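Large component of pyocin AP41 (Pseudomonas aeruginosa, PDB 4UHQ) is a bacteriocin whose C-terminal domain, the part in this structure, is a metal-binding HNH-family nuclease that probably cleaves DNA in target bacteria. Local coordinates at residues A[25-30]-A[114-119]. Numbering follows the deposited sequence.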
ATOM      1  N   ASP A  25      -3.085  11.718  -3.524  1.00 27.21           N
ATOM      2  CA  ASP A  25      -1.910  10.905  -3.804  1.00 24.59           C
ATOM      3  C   ASP A  25      -1.931   9.603  -3.046  1.00 27.51           C
ATOM      4  O   ASP A  25      -0.960   8.855  -3.073  1.00 28.42           O
ATOM      5  CB  ASP A  25      -0.635  11.680  -3.445  1.00 30.65           C
ATOM      6  CG  ASP A  25      -0.421  12.909  -4.309  1.00 42.72           C
ATOM      7  OD1 ASP A  25      -0.669  12.854  -5.534  1.00 38.68           O
ATOM      8  OD2 ASP A  25       0.017  13.945  -3.761  1.00 46.93           O
ATOM      9  N   GLY A  26      -3.021   9.321  -2.338  1.00 22.46           N
ATOM     10  CA  GLY A  26      -3.054   8.131  -1.500  1.00 22.30           C
ATOM     11  C   GLY A  26      -2.318   8.395  -0.190  1.00 25.72           C
ATOM     12  O   GLY A  26      -1.949   9.552   0.091  1.00 29.75           O
ATOM     13  N   VAL A  27      -2.116   7.351   0.607  1.00 21.84           N
ATOM     14  CA  VAL A  27      -1.560   7.580   1.947  1.00 20.48           C
ATOM     15  C   VAL A  27      -0.172   6.945   2.070  1.00 18.70           C
ATOM     16  O   VAL A  27       0.094   5.879   1.530  1.00 18.51           O
ATOM     17  CB  VAL A  27      -2.510   7.041   3.023  1.00 21.51           C
ATOM     18  CG1 VAL A  27      -3.891   7.810   2.979  1.00 24.20           C
ATOM     19  CG2 VAL A  27      -2.686   5.555   2.887  1.00 19.98           C
ATOM     20  N   PRO A  28       0.710   7.589   2.841  1.00 21.74           N
ATOM     21  CA  PRO A  28       2.048   7.018   2.986  1.00 21.27           C
ATOM     22  C   PRO A  28       2.060   5.799   3.893  1.00 22.96           C
ATOM     23  O   PRO A  28       1.118   5.513   4.628  1.00 21.19           O
ATOM     24  CB  PRO A  28       2.834   8.158   3.643  1.00 24.27           C
ATOM     25  CG  PRO A  28       1.778   8.824   4.499  1.00 25.49           C
ATOM     26  CD  PRO A  28       0.539   8.837   3.609  1.00 24.22           C
ATOM     27  N   ILE A  29       3.161   5.061   3.818  1.00 20.94           N
ATOM     28  CA  ILE A  29       3.339   3.927   4.729  1.00 20.48           C
ATOM     29  C   ILE A  29       3.783   4.394   6.118  1.00 20.31           C
ATOM     30  O   ILE A  29       4.765   5.124   6.243  1.00 21.14           O
ATOM     31  CB  ILE A  29       4.381   2.977   4.179  1.00 19.72           C
ATOM     32  CG1 ILE A  29       4.088   2.636   2.687  1.00 19.37           C
ATOM     33  CG2 ILE A  29       4.508   1.739   5.037  1.00 20.20           C
ATOM     34  CD1 ILE A  29       2.632   2.204   2.458  1.00 18.66           C
ATOM     35  N   PRO A  30       3.089   3.977   7.180  1.00 19.73           N
ATOM     36  CA  PRO A  30       3.500   4.379   8.524  1.00 22.14           C
ATOM     37  C   PRO A  30       4.884   3.875   8.856  1.00 21.70           C
ATOM     38  O   PRO A  30       5.227   2.755   8.472  1.00 23.82           O
ATOM     39  CB  PRO A  30       2.440   3.720   9.430  1.00 20.35           C
ATOM     40  CG  PRO A  30       1.215   3.665   8.513  1.00 19.41           C
ATOM     41  CD  PRO A  30       1.778   3.289   7.159  1.00 19.40           C
ATOM     42  N   LEU A 114       6.151   4.130  -2.000  1.00 17.11           N
ATOM     43  CA  LEU A 114       4.845   3.411  -1.933  1.00 18.09           C
ATOM     44  C   LEU A 114       3.777   4.258  -1.262  1.00 17.25           C
ATOM     45  O   LEU A 114       4.077   4.993  -0.299  1.00 18.28           O
ATOM     46  CB  LEU A 114       4.953   2.110  -1.125  1.00 16.35           C
ATOM     47  CG  LEU A 114       6.054   1.201  -1.599  1.00 18.08           C
ATOM     48  CD1 LEU A 114       6.092  -0.052  -0.726  1.00 20.35           C
ATOM     49  CD2 LEU A 114       5.915   0.821  -3.069  1.00 20.20           C
ATOM     50  N   VAL A 115       2.557   4.145  -1.775  1.00 17.06           N
ATOM     51  CA  VAL A 115       1.384   4.627  -1.028  1.00 17.91           C
ATOM     52  C   VAL A 115       0.326   3.556  -1.054  1.00 17.84           C
ATOM     53  O   VAL A 115       0.370   2.624  -1.881  1.00 17.18           O
ATOM     54  CB  VAL A 115       0.804   5.934  -1.609  1.00 17.50           C
ATOM     55  CG1 VAL A 115       1.754   7.101  -1.381  1.00 18.66           C
ATOM     56  CG2 VAL A 115       0.483   5.759  -3.140  1.00 18.00           C
ATOM     57  N   ILE A 116      -0.658   3.663  -0.148  1.00 16.22           N
ATOM     58  CA  ILE A 116      -1.846   2.818  -0.260  1.00 16.20           C
ATOM     59  C   ILE A 116      -2.969   3.633  -0.869  1.00 17.81           C
ATOM     60  O   ILE A 116      -3.145   4.809  -0.525  1.00 16.76           O
ATOM     61  CB  ILE A 116      -2.333   2.262   1.097  1.00 16.55           C
ATOM     62  CG1 ILE A 116      -1.212   1.523   1.829  1.00 18.26           C
ATOM     63  CG2 ILE A 116      -3.526   1.324   0.886  1.00 16.97           C
ATOM     64  CD1 ILE A 116      -0.512   0.403   1.007  1.00 18.46           C
ATOM     65  N   VAL A 117      -3.653   3.025  -1.843  1.00 16.66           N
ATOM     66  CA  VAL A 117      -4.751   3.635  -2.588  1.00 16.97           C
ATOM     67  C   VAL A 117      -5.857   2.621  -2.760  1.00 18.39           C
ATOM     68  O   VAL A 117      -5.644   1.397  -2.709  1.00 18.83           O
ATOM     69  CB  VAL A 117      -4.305   4.125  -3.981  1.00 17.58           C
ATOM     70  CG1 VAL A 117      -3.517   5.428  -3.861  1.00 19.37           C
ATOM     71  CG2 VAL A 117      -3.458   3.017  -4.670  1.00 19.26           C
ATOM     72  N   THR A 118      -7.078   3.098  -2.944  1.00 18.03           N
ATOM     73  CA  THR A 118      -8.154   2.174  -3.335  1.00 18.73           C
ATOM     74  C   THR A 118      -7.991   1.803  -4.811  1.00 19.20           C
ATOM     75  O   THR A 118      -7.299   2.504  -5.557  1.00 19.10           O
ATOM     76  CB  THR A 118      -9.551   2.767  -3.153  1.00 20.21           C
ATOM     77  OG1 THR A 118      -9.645   3.955  -3.950  1.00 20.77           O
ATOM     78  CG2 THR A 118      -9.755   3.120  -1.730  1.00 20.17           C
ATOM     79  N   PRO A 119      -8.625   0.733  -5.260  1.00 18.92           N
ATOM     80  CA  PRO A 119      -8.518   0.418  -6.690  1.00 19.32           C
ATOM     81  C   PRO A 119      -8.993   1.558  -7.575  1.00 21.09           C
ATOM     82  O   PRO A 119      -8.351   1.853  -8.641  1.00 21.65           O
ATOM     83  CB  PRO A 119      -9.411  -0.802  -6.853  1.00 21.84           C
ATOM     84  CG  PRO A 119      -9.338  -1.481  -5.493  1.00 21.14           C
ATOM     85  CD  PRO A 119      -9.291  -0.354  -4.504  1.00 21.19           C
TER
HETATM   86  O   HOH W   1       5.668   5.796   2.344  1.00 25.54           O
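Val27 and Ile116 face each other as an antiparallel hydrogen-bonded pair, joined through their backbones in both directions. Val27 N gives its hydrogen to Ile116 O at 3.0 Å, and Ile116 N returns a bond of 2.9 Å to Val27 O. The pairing is brief: end to end, residues 25-29 and 114-117 run 119° apart. Where direct bonding stops, a water bridges the gap, accepting from Ile29 N at 3.0 Å and lying 3.2 Å from Leu114 O. At the other end Gly26 CA sits 3.6 Å from Val117 CG1 and also close to Ile116 O, leaving no room for a side chain; at the backbone angles of Gly26, with phi 80°, one would also press on Asp25 O.

Strand 114-117 is the middle one of three, with 27-28 along one edge and 95-98 along the other. Together with helix 119-132, strands 95-98 and 114-117 form the beta-beta-alpha-metal motif of the HNH nucleases, in which His97, His122 and His126 hold the nickel ion; 27-28 pairs along the edge of strand 114-117 opposite 95-98. Val117 touches His97 and His122, its side chain about 6 Å from the metal.

On the face shared by Val27 and Ile116, Val27 CG2 packs against Ile116 CB at 3.8 Å. Ile29 bends back to join them: its CG1 is anti to the carbonyl carbon, beside the backbone N (chi1 -49°), and lies against Leu114 CB, while CD1 reaches Ile116 CD1 at 3.9 Å, the two isoleucine side chains crossing at about a right angle. Phe52 of helix 45-57 touches both isoleucines. Val115 turns to the other face, its CG2 3.4 Å from Asp25 O.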